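Local coordinates for protein tudor (Drosophila melanogaster, PDB 4Q5W) that is required for primordial germ cell formation and abdominal segmentation, binds partner proteins in a methylation-dependent way, and may act in Piwi-interacting RNA metabolism, at residues T14-L19 with A107-M112; R65-E70 with I80-G85; T127-L132 with E168-L173; V140-V145 with P152-T157. All blocks are in the same frame, centred on the assembly; numbering follows the deposited sequence. Where two conformers were deposited one is given.

Contact 1. Residues T14-L19 with A107-M112; sequences TSRIYL and AEICSM
Ile17 and Cys110 exchange backbone hydrogen bonds as an antiparallel pair, Ile17 N reaching Cys110 O at 2.8 Å and Cys110 N returning to Ile17 O at 2.9 Å. Leu19 and Glu108 repeat the exchange two residues on, with Tyr18 and Ile109 as the non-hydrogen-bonded pair between them. Ahead of the strand, Met112 N donates to Thr14 O. The strands are well twisted, 135° apart in direction.

Apolar contacts fall on both faces. On one, Tyr18 and Ile109 lie side by side: Ile109 CG1 sits over the ring face, 3.6 Å from Tyr18 CE2, in a CH-pi contact 21° off the ring normal. Ala107 CB meets the ring edge, 4.0 Å from Tyr18 CD2. An alanine at Tyr18 would probably leave Ile109 CG1 and Ala107 CB without the ring they pack on. Ile109 CD1 lies over one face of the Arg16 guanidinium, 3.7 Å from Arg16 CZ, while Ile109 CG2 meets Arg16 CG. On the Ile17 side, Ile17 CD1 presses tightly on Met112 CG at 3.5 Å, and Phe129 of helix 122-134 packs on both residues.

Local to the second segment, Ser111 OG lies anti to its backbone N (chi1 171°) and donates to Met112 O.

Ser111 extends the sheet to strand 153-158 through Pro152 and Val154. Strands 16-21 and 108-112 pair although the Tudor sheet lies between them in sequence, as in the split staphylococcal nuclease-like domain of extended Tudor modules, of which this chain is the protein's ninth.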
loop_
_atom_site.group_PDB
_atom_site.type_symbol
_atom_site.label_atom_id
_atom_site.label_comp_id
_atom_site.label_asym_id
_atom_site.label_seq_id
_atom_site.Cartn_x
_atom_site.Cartn_y
_atom_site.Cartn_z
ATOM N N THR A 14 2.489 -8.081 7.714
ATOM C CA THR A 14 3.544 -8.718 6.921
ATOM C C THR A 14 2.987 -9.672 5.864
ATOM O O THR A 14 3.691 -10.039 4.919
ATOM C CB THR A 14 4.619 -9.418 7.793
ATOM O OG1 THR A 14 4.019 -10.478 8.546
ATOM C CG2 THR A 14 5.265 -8.420 8.740
ATOM N N SER A 15 1.720 -10.050 6.015
ATOM C CA SER A 15 1.079 -10.965 5.075
ATOM C C SER A 15 0.172 -10.251 4.077
ATOM O O SER A 15 -0.501 -10.901 3.271
ATOM C CB SER A 15 0.294 -12.046 5.816
ATOM O OG SER A 15 1.186 -12.904 6.506
ATOM N N ARG A 16 0.171 -8.921 4.128
ATOM C CA ARG A 16 -0.660 -8.127 3.232
ATOM C C ARG A 16 0.052 -6.825 2.903
ATOM O O ARG A 16 -0.107 -5.813 3.590
ATOM C CB ARG A 16 -2.042 -7.875 3.857
ATOM C CG ARG A 16 -3.037 -7.192 2.920
ATOM C CD ARG A 16 -4.428 -7.172 3.529
ATOM N NE ARG A 16 -5.347 -6.314 2.792
ATOM C CZ ARG A 16 -6.189 -6.747 1.861
ATOM N NH1 ARG A 16 -6.995 -5.897 1.240
ATOM N NH2 ARG A 16 -6.217 -8.032 1.541
ATOM N N ILE A 17 0.854 -6.870 1.844
ATOM C CA ILE A 17 1.703 -5.754 1.471
ATOM C C ILE A 17 1.351 -5.327 0.054
ATOM O O ILE A 17 1.342 -6.157 -0.849
ATOM C CB ILE A 17 3.189 -6.181 1.512
ATOM C CG1 ILE A 17 3.569 -6.668 2.911
ATOM C CG2 ILE A 17 4.117 -5.032 1.097
ATOM C CD1 ILE A 17 4.971 -7.250 2.960
ATOM N N TYR A 18 1.050 -4.042 -0.125
ATOM C CA TYR A 18 0.766 -3.470 -1.444
ATOM C C TYR A 18 2.050 -3.046 -2.145
ATOM O O TYR A 18 2.834 -2.288 -1.579
ATOM C CB TYR A 18 -0.142 -2.243 -1.295
ATOM C CG TYR A 18 -1.570 -2.574 -0.924
ATOM C CD1 TYR A 18 -1.923 -2.836 0.394
ATOM C CD2 TYR A 18 -2.563 -2.599 -1.889
ATOM C CE1 TYR A 18 -3.232 -3.131 0.737
ATOM C CE2 TYR A 18 -3.879 -2.893 -1.556
ATOM C CZ TYR A 18 -4.205 -3.157 -0.241
ATOM O OH TYR A 18 -5.511 -3.450 0.089
ATOM N N LEU A 19 2.267 -3.530 -3.372
ATOM C CA LEU A 19 3.461 -3.189 -4.142
ATOM C C LEU A 19 3.104 -2.767 -5.548
ATOM O O LEU A 19 2.224 -3.356 -6.168
ATOM C CB LEU A 19 4.398 -4.402 -4.305
ATOM C CG LEU A 19 5.190 -4.934 -3.123
ATOM C CD1 LEU A 19 4.254 -5.688 -2.253
ATOM C CD2 LEU A 19 6.316 -5.833 -3.578
ATOM N N ALA A 107 -1.261 -1.046 -7.709
ATOM C CA ALA A 107 -0.703 -1.895 -6.650
ATOM C C ALA A 107 -1.296 -3.300 -6.625
ATOM O O ALA A 107 -2.508 -3.484 -6.794
ATOM C CB ALA A 107 -0.888 -1.242 -5.285
ATOM N N GLU A 108 -0.433 -4.290 -6.405
ATOM C CA GLU A 108 -0.868 -5.664 -6.218
ATOM C C GLU A 108 -0.540 -6.059 -4.787
ATOM O O GLU A 108 0.397 -5.531 -4.198
ATOM C CB GLU A 108 -0.160 -6.594 -7.200
ATOM C CG GLU A 108 -0.453 -6.259 -8.645
ATOM C CD GLU A 108 0.424 -7.015 -9.624
ATOM O OE1 GLU A 108 0.531 -6.559 -10.779
ATOM O OE2 GLU A 108 1.007 -8.059 -9.246
ATOM N N ILE A 109 -1.314 -6.978 -4.225
ATOM C CA ILE A 109 -1.075 -7.417 -2.858
ATOM C C ILE A 109 -0.266 -8.712 -2.810
ATOM O O ILE A 109 -0.562 -9.677 -3.522
ATOM C CB ILE A 109 -2.393 -7.651 -2.114
ATOM C CG1 ILE A 109 -3.246 -6.384 -2.121
ATOM C CG2 ILE A 109 -2.125 -8.113 -0.688
ATOM C CD1 ILE A 109 -4.642 -6.590 -1.550
ATOM N N CYS A 110 0.770 -8.721 -1.979
ATOM C CA CYS A 110 1.563 -9.925 -1.755
ATOM C C CYS A 110 1.767 -10.147 -0.269
ATOM O O CYS A 110 1.462 -9.275 0.542
ATOM C CB CYS A 110 2.919 -9.800 -2.436
ATOM S SG CYS A 110 2.788 -9.605 -4.215
ATOM N N SER A 111 2.303 -11.310 0.078
ATOM C CA SER A 111 2.532 -11.671 1.469
ATOM C C SER A 111 3.962 -12.148 1.665
ATOM O O SER A 111 4.482 -12.882 0.839
ATOM C CB SER A 111 1.576 -12.795 1.864
ATOM O OG SER A 111 1.895 -13.318 3.150
ATOM N N MET A 112 4.597 -11.744 2.762
ATOM C CA MET A 112 5.855 -12.372 3.134
ATOM C C MET A 112 5.535 -13.750 3.688
ATOM O O MET A 112 4.373 -14.073 3.960
ATOM C CB MET A 112 6.604 -11.544 4.186
ATOM C CG MET A 112 6.761 -10.082 3.808
ATOM S SD MET A 112 7.608 -9.120 5.076
ATOM C CE MET A 112 9.225 -9.803 4.825
#

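Contact 2. Residues R65-E70 with I80-G85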
loop_
_atom_site.group_PDB
_atom_site.type_symbol
_atom_site.label_atom_id
_atom_site.label_comp_id
_atom_site.label_asym_id
_atom_site.label_seq_id
_atom_site.Cartn_x
_atom_site.Cartn_y
_atom_site.Cartn_z
ATOM N N ARG A 65 -7.296 7.853 -7.312
ATOM C CA ARG A 65 -8.408 6.946 -7.500
ATOM C C ARG A 65 -8.733 6.284 -6.173
ATOM O O ARG A 65 -7.831 5.865 -5.445
ATOM C CB ARG A 65 -8.078 5.872 -8.528
ATOM C CG ARG A 65 -7.846 6.424 -9.925
ATOM C CD ARG A 65 -8.082 5.343 -10.953
ATOM N NE ARG A 65 -7.091 4.273 -10.850
ATOM C CZ ARG A 65 -7.175 3.130 -11.520
ATOM N NH1 ARG A 65 -6.233 2.201 -11.374
ATOM N NH2 ARG A 65 -8.200 2.923 -12.337
ATOM N N SER A 66 -10.020 6.175 -5.866
ATOM C CA SER A 66 -10.440 5.680 -4.563
ATOM C C SER A 66 -11.637 4.753 -4.629
ATOM O O SER A 66 -12.402 4.775 -5.591
ATOM C CB SER A 66 -10.779 6.856 -3.648
ATOM O OG SER A 66 -11.705 7.725 -4.288
ATOM N N ARG A 67 -11.808 3.955 -3.576
ATOM C CA ARG A 67 -12.988 3.119 -3.414
ATOM C C ARG A 67 -13.516 3.320 -2.000
ATOM O O ARG A 67 -12.747 3.360 -1.040
ATOM C CB ARG A 67 -12.678 1.634 -3.657
ATOM C CG ARG A 67 -13.869 0.712 -3.431
ATOM C CD ARG A 67 -13.635 -0.699 -3.980
ATOM N NE ARG A 67 -12.306 -1.207 -3.642
ATOM C CZ ARG A 67 -12.004 -1.805 -2.494
ATOM N NH1 ARG A 67 -10.769 -2.245 -2.278
ATOM N NH2 ARG A 67 -12.936 -1.972 -1.563
ATOM N N ILE A 68 -14.828 3.463 -1.877
ATOM C CA ILE A 68 -15.445 3.693 -0.579
ATOM C C ILE A 68 -15.403 2.431 0.274
ATOM O O ILE A 68 -15.918 1.384 -0.124
ATOM C CB ILE A 68 -16.911 4.149 -0.726
ATOM C CG1 ILE A 68 -17.003 5.381 -1.635
ATOM C CG2 ILE A 68 -17.518 4.444 0.636
ATOM C CD1 ILE A 68 -16.285 6.601 -1.105
ATOM N N LEU A 69 -14.787 2.538 1.444
ATOM C CA LEU A 69 -14.767 1.440 2.403
ATOM C C LEU A 69 -15.926 1.544 3.392
ATOM O O LEU A 69 -16.604 0.552 3.677
ATOM C CB LEU A 69 -13.446 1.426 3.163
ATOM C CG LEU A 69 -12.219 1.074 2.317
ATOM C CD1 LEU A 69 -10.956 1.182 3.141
ATOM C CD2 LEU A 69 -12.376 -0.332 1.747
ATOM N N GLU A 70 -16.147 2.746 3.921
ATOM C CA GLU A 70 -17.197 2.960 4.907
ATOM C C GLU A 70 -17.885 4.309 4.720
ATOM O O GLU A 70 -17.234 5.317 4.443
ATOM C CB GLU A 70 -16.621 2.857 6.322
ATOM C CG GLU A 70 -17.661 2.851 7.429
ATOM C CD GLU A 70 -17.050 2.644 8.801
ATOM O OE1 GLU A 70 -15.814 2.497 8.887
ATOM O OE2 GLU A 70 -17.807 2.633 9.794
ATOM N N ILE A 80 -10.192 3.744 0.387
ATOM C CA ILE A 80 -8.872 3.221 0.041
ATOM C C ILE A 80 -8.373 3.923 -1.222
ATOM O O ILE A 80 -9.132 4.121 -2.176
ATOM C CB ILE A 80 -8.868 1.673 -0.143
ATOM C CG1 ILE A 80 -7.484 1.187 -0.599
ATOM C CG2 ILE A 80 -9.925 1.222 -1.131
ATOM C CD1 ILE A 80 -7.350 -0.347 -0.652
ATOM N N LEU A 81 -7.107 4.332 -1.219
ATOM C CA LEU A 81 -6.487 4.852 -2.433
ATOM C C LEU A 81 -6.012 3.640 -3.213
ATOM O O LEU A 81 -4.924 3.100 -2.947
ATOM C CB LEU A 81 -5.323 5.787 -2.104
ATOM C CG LEU A 81 -5.620 6.885 -1.065
ATOM C CD1 LEU A 81 -4.432 7.823 -0.910
ATOM C CD2 LEU A 81 -6.884 7.667 -1.422
ATOM N N ILE A 82 -6.843 3.206 -4.156
ATOM C CA ILE A 82 -6.711 1.881 -4.759
ATOM C C ILE A 82 -5.381 1.605 -5.442
ATOM O O ILE A 82 -4.944 0.453 -5.507
ATOM C CB ILE A 82 -7.854 1.572 -5.740
ATOM C CG1 ILE A 82 -7.857 2.567 -6.908
ATOM C CG2 ILE A 82 -9.184 1.569 -5.002
ATOM C CD1 ILE A 82 -8.714 2.110 -8.077
ATOM N N ASP A 83 -4.732 2.646 -5.947
ATOM C CA ASP A 83 -3.475 2.448 -6.643
ATOM C C ASP A 83 -2.323 2.245 -5.678
ATOM O O ASP A 83 -1.254 1.804 -6.089
ATOM C CB ASP A 83 -3.201 3.596 -7.621
ATOM C CG ASP A 83 -4.163 3.582 -8.800
ATOM O OD1 ASP A 83 -4.485 2.468 -9.278
ATOM O OD2 ASP A 83 -4.601 4.669 -9.236
ATOM N N TYR A 84 -2.556 2.525 -4.395
ATOM C CA TYR A 84 -1.480 2.509 -3.394
ATOM C C TYR A 84 -1.746 1.571 -2.223
ATOM O O TYR A 84 -0.825 0.890 -1.732
ATOM C CB TYR A 84 -1.201 3.925 -2.879
ATOM C CG TYR A 84 -0.697 4.847 -3.960
ATOM C CD1 TYR A 84 -1.578 5.473 -4.841
ATOM C CD2 TYR A 84 0.659 5.063 -4.134
ATOM C CE1 TYR A 84 -1.112 6.305 -5.841
ATOM C CE2 TYR A 84 1.123 5.888 -5.128
ATOM C CZ TYR A 84 0.226 6.509 -5.980
ATOM O OH TYR A 84 0.697 7.337 -6.974
ATOM N N GLY A 85 -2.988 1.550 -1.753
ATOM C CA GLY A 85 -3.369 0.628 -0.695
ATOM C C GLY A 85 -3.700 1.244 0.653
ATOM O O GLY A 85 -4.422 0.637 1.442
HETATM O O HOH W 1 -4.587 7.010 -7.794
HETATM O O HOH W 2 -5.062 5.631 -5.744
#
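Arg65 binds the Asp83 carboxylate through NE and NH1, one nitrogen to each oxygen, in a salt bridge buried at the open end of a beta hairpin. Arg65 NE meets Asp83 OD2 at 3.0 Å and Arg65 NH1 meets Asp83 OD1 at 2.7 Å, each oxygen approached from its syn side and the two flat groups only 26° from coplanar. A bend in the arginine chain (chi3 -66°) places NE for this. Ile82 CD1 sits over the centre of one guanidinium face. One water joins Arg65 N to Asp83 OD2; another bridges Arg65 O and Asp83 N. Ile82 N donates to Arg65 O in a bent bond, 138° at the hydrogen.

Farther along, Arg67 and Ile80 exchange two backbone bonds. Their side chains run side by side, with Ile80 CG2 against a face of the Arg67 guanidinium, 3.7 Å from Arg67 NH1. Ile82 CG2 touches Arg67 CB, and Leu69 CD1 reaches Ile80 CB at 3.9 Å. At Leu69-Glu70 the strand carries a classic beta bulge opposite Lys78.

Arg65 also donates to the carbonyls of Ile103 and Lys104, and Asp83 OD1 accepts from Val106 N. These bonds probably keep guanidinium and carboxylate from turning and compensate their buried charges, tying strand 63-71 and the turn after strand 77-81 to the segment around Ile103-Val106.

Contact 3. Residues T127-L132 with E168-L173; sequences TTFDAL and EHLQKL
Leu170 reaches between Thr128 and Phe129, its CD1 lying 3.7 Å from Thr128 CG2 and 3.6 Å from Phe129 N. Its other methyl, Leu170 CD2, comes to 4.0 Å from Phe129 CB, the leucine crossing the phenylalanine side chain at about a right angle. Thr128 CG2 is shared, also touching Leu173 CB at 3.7 Å. At the far end of the contact Leu132 CD1 approaches the His169 ring obliquely, 3.9 Å from its CD2.

The torsions explain the division at Thr128: CG2 is anti to the backbone N and meets the other helix, whereas OG1, beside that N (chi1 -54°), bonds to Leu124 O within its own helix. A water donates to Thr128 OG1 and, weakly, to Leu173 O.

Around this layer, Phe118 of helix 116-120 packs on Leu170, Ile166 touches both Phe129 and Leu132, and Leu164 lies against Leu132 and His169. The contact thus packs helix 122-134 on the C-terminal helix 166-182; the two segments run at 128° with their axes 10.1 Å apart.

No direct hydrogen bond joins the two segments, so their pairing here rests on apolar packing, with the weakly held water as a minor polar link.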
loop_
_atom_site.group_PDB
_atom_site.type_symbol
_atom_site.label_atom_id
_atom_site.label_comp_id
_atom_site.label_asym_id
_atom_site.label_seq_id
_atom_site.Cartn_x
_atom_site.Cartn_y
_atom_site.Cartn_z
ATOM N N THR A 127 6.506 -1.522 13.166
ATOM C CA THR A 127 7.319 -0.313 13.290
ATOM C C THR A 127 8.759 -0.572 12.827
ATOM O O THR A 127 9.384 0.292 12.194
ATOM C CB THR A 127 7.274 0.292 14.724
ATOM O OG1 THR A 127 7.976 1.541 14.746
ATOM C CG2 THR A 127 7.886 -0.650 15.753
ATOM N N THR A 128 9.275 -1.761 13.135
ATOM C CA THR A 128 10.607 -2.139 12.678
ATOM C C THR A 128 10.620 -2.266 11.155
ATOM O O THR A 128 11.561 -1.828 10.506
ATOM C CB THR A 128 11.081 -3.438 13.347
ATOM O OG1 THR A 128 10.975 -3.283 14.768
ATOM C CG2 THR A 128 12.552 -3.753 12.982
ATOM N N PHE A 129 9.559 -2.841 10.592
ATOM C CA PHE A 129 9.451 -3.027 9.148
ATOM C C PHE A 129 9.404 -1.648 8.469
ATOM O O PHE A 129 10.060 -1.423 7.448
ATOM C CB PHE A 129 8.178 -3.834 8.850
ATOM C CG PHE A 129 8.059 -4.340 7.429
ATOM C CD1 PHE A 129 9.148 -4.360 6.552
ATOM C CD2 PHE A 129 6.836 -4.822 6.979
ATOM C CE1 PHE A 129 9.009 -4.839 5.254
ATOM C CE2 PHE A 129 6.686 -5.301 5.680
ATOM C CZ PHE A 129 7.770 -5.306 4.817
ATOM N N ASP A 130 8.641 -0.722 9.049
ATOM C CA ASP A 130 8.526 0.624 8.490
ATOM C C ASP A 130 9.891 1.297 8.388
ATOM O O ASP A 130 10.205 1.927 7.379
ATOM C CB ASP A 130 7.576 1.497 9.322
ATOM C CG ASP A 130 6.114 1.178 9.073
ATOM O OD1 ASP A 130 5.768 0.788 7.937
ATOM O OD2 ASP A 130 5.308 1.325 10.017
ATOM N N ALA A 131 10.705 1.146 9.428
ATOM C CA ALA A 131 12.030 1.744 9.458
ATOM C C ALA A 131 12.934 1.094 8.418
ATOM O O ALA A 131 13.715 1.776 7.757
ATOM C CB ALA A 131 12.630 1.612 10.841
ATOM N N LEU A 132 12.817 -0.226 8.287
ATOM C CA LEU A 132 13.534 -0.995 7.273
ATOM C C LEU A 132 13.185 -0.528 5.854
ATOM O O LEU A 132 14.067 -0.334 5.001
ATOM C CB LEU A 132 13.190 -2.477 7.440
ATOM C CG LEU A 132 14.169 -3.528 6.934
ATOM C CD1 LEU A 132 15.578 -3.160 7.373
ATOM C CD2 LEU A 132 13.783 -4.891 7.483
ATOM N N GLU A 168 14.223 -12.610 6.914
ATOM C CA GLU A 168 15.178 -13.004 7.925
ATOM C C GLU A 168 15.664 -11.827 8.767
ATOM O O GLU A 168 15.799 -11.956 9.977
ATOM C CB GLU A 168 16.350 -13.753 7.289
ATOM C CG GLU A 168 15.944 -15.095 6.683
ATOM C CD GLU A 168 15.400 -14.995 5.266
ATOM O OE1 GLU A 168 15.316 -13.870 4.730
ATOM O OE2 GLU A 168 15.063 -16.055 4.683
ATOM N N HIS A 169 15.932 -10.687 8.132
ATOM C CA HIS A 169 16.433 -9.531 8.866
ATOM C C HIS A 169 15.407 -8.965 9.840
ATOM O O HIS A 169 15.743 -8.554 10.957
ATOM C CB HIS A 169 16.858 -8.424 7.910
ATOM C CG HIS A 169 17.757 -7.414 8.538
ATOM N ND1 HIS A 169 19.087 -7.666 8.797
ATOM C CD2 HIS A 169 17.511 -6.167 9.010
ATOM C CE1 HIS A 169 19.628 -6.607 9.373
ATOM N NE2 HIS A 169 18.697 -5.680 9.504
ATOM N N LEU A 170 14.150 -8.948 9.416
ATOM C CA LEU A 170 13.090 -8.401 10.265
ATOM C C LEU A 170 12.910 -9.260 11.509
ATOM O O LEU A 170 12.747 -8.740 12.614
ATOM C CB LEU A 170 11.778 -8.307 9.496
ATOM C CG LEU A 170 10.635 -7.602 10.218
ATOM C CD1 LEU A 170 11.017 -6.176 10.625
ATOM C CD2 LEU A 170 9.403 -7.588 9.331
ATOM N N GLN A 171 12.961 -10.576 11.335
ATOM C CA GLN A 171 12.895 -11.474 12.485
ATOM C C GLN A 171 14.044 -11.217 13.447
ATOM O O GLN A 171 13.849 -11.168 14.667
ATOM C CB GLN A 171 12.945 -12.926 12.040
ATOM C CG GLN A 171 11.675 -13.420 11.378
ATOM C CD GLN A 171 11.821 -14.835 10.875
ATOM O OE1 GLN A 171 11.363 -15.783 11.515
ATOM N NE2 GLN A 171 12.459 -14.989 9.721
ATOM N N LYS A 172 15.235 -11.053 12.888
ATOM C CA LYS A 172 16.444 -10.812 13.676
ATOM C C LYS A 172 16.359 -9.531 14.500
ATOM O O LYS A 172 16.670 -9.542 15.688
ATOM C CB LYS A 172 17.684 -10.790 12.777
ATOM C CG LYS A 172 18.979 -10.575 13.556
ATOM C CD LYS A 172 20.208 -10.771 12.689
ATOM C CE LYS A 172 20.434 -9.610 11.758
ATOM N NZ LYS A 172 21.679 -9.812 10.961
ATOM N N LEU A 173 15.943 -8.433 13.868
ATOM C CA LEU A 173 15.797 -7.147 14.553
ATOM C C LEU A 173 14.755 -7.161 15.671
ATOM O O LEU A 173 14.974 -6.570 16.724
ATOM C CB LEU A 173 15.463 -6.026 13.571
ATOM C CG LEU A 173 16.504 -5.636 12.520
ATOM C CD1 LEU A 173 16.030 -4.444 11.711
ATOM C CD2 LEU A 173 17.868 -5.334 13.154
HETATM O O HOH W 3 12.889 -4.161 16.646
#

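Contact 4. Residues V140-V145 with P152-T157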
loop_
_atom_site.group_PDB
_atom_site.type_symbol
_atom_site.label_atom_id
_atom_site.label_comp_id
_atom_site.label_asym_id
_atom_site.label_seq_id
_atom_site.Cartn_x
_atom_site.Cartn_y
_atom_site.Cartn_z
ATOM N N VAL A 140 12.227 -2.641 -3.569
ATOM C CA VAL A 140 12.565 -4.023 -3.261
ATOM C C VAL A 140 12.670 -4.910 -4.493
ATOM O O VAL A 140 11.985 -4.706 -5.502
ATOM C CB VAL A 140 11.524 -4.678 -2.321
ATOM C CG1 VAL A 140 11.628 -4.107 -0.923
ATOM C CG2 VAL A 140 10.096 -4.503 -2.871
ATOM N N ALA A 141 13.538 -5.907 -4.398
ATOM C CA ALA A 141 13.535 -6.995 -5.354
ATOM C C ALA A 141 12.553 -8.043 -4.860
ATOM O O ALA A 141 12.452 -8.302 -3.658
ATOM C CB ALA A 141 14.939 -7.584 -5.515
ATOM N N VAL A 142 11.813 -8.636 -5.787
ATOM C CA VAL A 142 10.757 -9.568 -5.417
ATOM C C VAL A 142 10.977 -10.932 -6.062
ATOM O O VAL A 142 11.171 -11.035 -7.269
ATOM C CB VAL A 142 9.367 -9.033 -5.855
ATOM C CG1 VAL A 142 8.248 -10.000 -5.436
ATOM C CG2 VAL A 142 9.135 -7.647 -5.305
ATOM N N GLU A 143 10.994 -11.978 -5.248
ATOM C CA GLU A 143 11.012 -13.346 -5.744
ATOM C C GLU A 143 9.756 -14.072 -5.265
ATOM O O GLU A 143 9.398 -13.966 -4.092
ATOM C CB GLU A 143 12.260 -14.070 -5.234
ATOM C CG GLU A 143 12.227 -15.577 -5.405
ATOM C CD GLU A 143 13.514 -16.237 -4.952
ATOM O OE1 GLU A 143 14.559 -15.550 -4.955
ATOM O OE2 GLU A 143 13.481 -17.437 -4.590
ATOM N N PHE A 144 9.104 -14.816 -6.154
ATOM C CA PHE A 144 7.881 -15.527 -5.776
ATOM C C PHE A 144 8.101 -16.909 -5.171
ATOM O O PHE A 144 8.709 -17.781 -5.780
ATOM C CB PHE A 144 6.896 -15.591 -6.947
ATOM C CG PHE A 144 6.247 -14.273 -7.242
ATOM C CD1 PHE A 144 5.068 -13.920 -6.623
ATOM C CD2 PHE A 144 6.839 -13.372 -8.108
ATOM C CE1 PHE A 144 4.479 -12.698 -6.869
ATOM C CE2 PHE A 144 6.255 -12.149 -8.355
ATOM C CZ PHE A 144 5.077 -11.814 -7.736
ATOM N N VAL A 145 7.587 -17.097 -3.959
ATOM C CA VAL A 145 7.647 -18.390 -3.290
ATOM C C VAL A 145 6.451 -19.235 -3.693
ATOM O O VAL A 145 6.593 -20.414 -4.017
ATOM C CB VAL A 145 7.624 -18.243 -1.761
ATOM C CG1 VAL A 145 7.772 -19.609 -1.092
ATOM C CG2 VAL A 145 8.712 -17.280 -1.293
ATOM N N PRO A 152 -0.197 -13.945 -3.034
ATOM C CA PRO A 152 0.981 -14.742 -3.372
ATOM C C PRO A 152 2.078 -14.492 -2.351
ATOM O O PRO A 152 2.213 -13.368 -1.878
ATOM C CB PRO A 152 1.402 -14.182 -4.736
ATOM C CG PRO A 152 0.208 -13.506 -5.267
ATOM C CD PRO A 152 -0.546 -12.991 -4.102
ATOM N N VAL A 153 2.828 -15.531 -2.002
ATOM C CA VAL A 153 3.906 -15.400 -1.036
ATOM C C VAL A 153 5.220 -15.071 -1.738
ATOM O O VAL A 153 5.559 -15.701 -2.740
ATOM C CB VAL A 153 4.062 -16.678 -0.207
ATOM C CG1 VAL A 153 5.171 -16.515 0.811
ATOM C CG2 VAL A 153 2.741 -17.017 0.481
ATOM N N VAL A 154 5.951 -14.090 -1.208
ATOM C CA VAL A 154 7.163 -13.596 -1.855
ATOM C C VAL A 154 8.308 -13.424 -0.872
ATOM O O VAL A 154 8.094 -13.361 0.346
ATOM C CB VAL A 154 6.929 -12.214 -2.478
ATOM C CG1 VAL A 154 5.880 -12.285 -3.590
ATOM C CG2 VAL A 154 6.530 -11.229 -1.404
ATOM N N ARG A 155 9.523 -13.358 -1.415
ATOM C CA ARG A 155 10.705 -12.962 -0.661
ATOM C C ARG A 155 11.122 -11.580 -1.116
ATOM O O ARG A 155 11.244 -11.339 -2.314
ATOM C CB ARG A 155 11.866 -13.912 -0.914
ATOM C CG ARG A 155 11.745 -15.249 -0.236
ATOM C CD ARG A 155 13.045 -16.008 -0.378
ATOM N NE ARG A 155 12.811 -17.438 -0.269
ATOM C CZ ARG A 155 12.495 -18.205 -1.305
ATOM N NH1 ARG A 155 12.392 -17.672 -2.513
ATOM N NH2 ARG A 155 12.288 -19.503 -1.134
ATOM N N LEU A 156 11.348 -10.678 -0.168
ATOM C CA LEU A 156 11.701 -9.303 -0.501
ATOM C C LEU A 156 13.133 -8.993 -0.093
ATOM O O LEU A 156 13.563 -9.349 1.002
ATOM C CB LEU A 156 10.757 -8.329 0.209
ATOM C CG LEU A 156 9.259 -8.561 -0.012
ATOM C CD1 LEU A 156 8.456 -7.665 0.914
ATOM C CD2 LEU A 156 8.889 -8.306 -1.460
ATOM N N THR A 157 13.869 -8.334 -0.979
ATOM C CA THR A 157 15.245 -7.919 -0.722
ATOM C C THR A 157 15.339 -6.410 -0.984
ATOM O O THR A 157 14.784 -5.941 -1.972
ATOM C CB THR A 157 16.212 -8.673 -1.668
ATOM O OG1 THR A 157 15.980 -10.087 -1.575
ATOM C CG2 THR A 157 17.654 -8.388 -1.320
#
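Strands 139-144 and 153-158 pair as a regular antiparallel beta hairpin, away from the Tudor core and beside helix 166-182. Ala141 with Thr157 and Glu143 with Arg155 are the hydrogen-bonded pairs; Ala141 N reaches Thr157 O at 2.7 Å and Glu143 N reaches Arg155 O at 3.0 Å. Near the hairpin turn Val145 N adds a more bent bond to Val153 O, with 145° at the hydrogen.

On the inner face Val142 divides its methyls, CG1 against Val154 CG1 at 3.8 Å and CG2 alongside Leu156 CD2 at 3.9 Å. Leu156 and Val140 also meet Ile166 of the helix. The hairpin closes a curled five-stranded sheet, strand 139-144 bonding to strand 5-11 and strand 153-158 running parallel to 108-112, as expected for the OB-like barrel of the staphylococcal nuclease-like domain.

Phe144 projects on the same face as Val142. Its CG stands anti to the carbonyl carbon (chi1 -73°), and the side chain lies beside Val154, whose CG1 packs 3.5 Å from Phe144 CD1. Pro152 CB meets the ring edge, 4.0 Å from Phe144 CE1, and Phe21 of strand 16-21 also touches the ring. With an alanine here, Val154 CG1, Pro152 CB and Phe21 would probably lose their shared aromatic partner.

The outward face carries charge. Glu143 and Arg155 point the same way and form a salt bridge between OE2 and NH1, though the modelled separation is too short to be taken literally and Glu143 has a second conformer. Val145 CG2 rests over the centre of a guanidinium face, 3.9 Å from Arg155 CZ, and also touches Arg155 CG.

From the N terminus, segment 14-19 waits until 107-112 to close contact 1, a long loop that holds helix 25-37 and the Tudor sheet. Contact 2 opens and closes within that loop, and the two touch where Tyr18 packs on Gly85 and Ala107 N probably bonds to Asp83 O, at the junction of the Tudor core with the nuclease-like half. The second half of the chain repeats the pattern: contact 3 opens at 127-132, the hairpin of contact 4 forms inside it, and 168-173 closes it. No loops cross. Strand 108-112 neighbours strand 153-158, joining contacts 1 and 4 in one sheet, while helix 122-134 of contact 3 packs on the strands of contact 1.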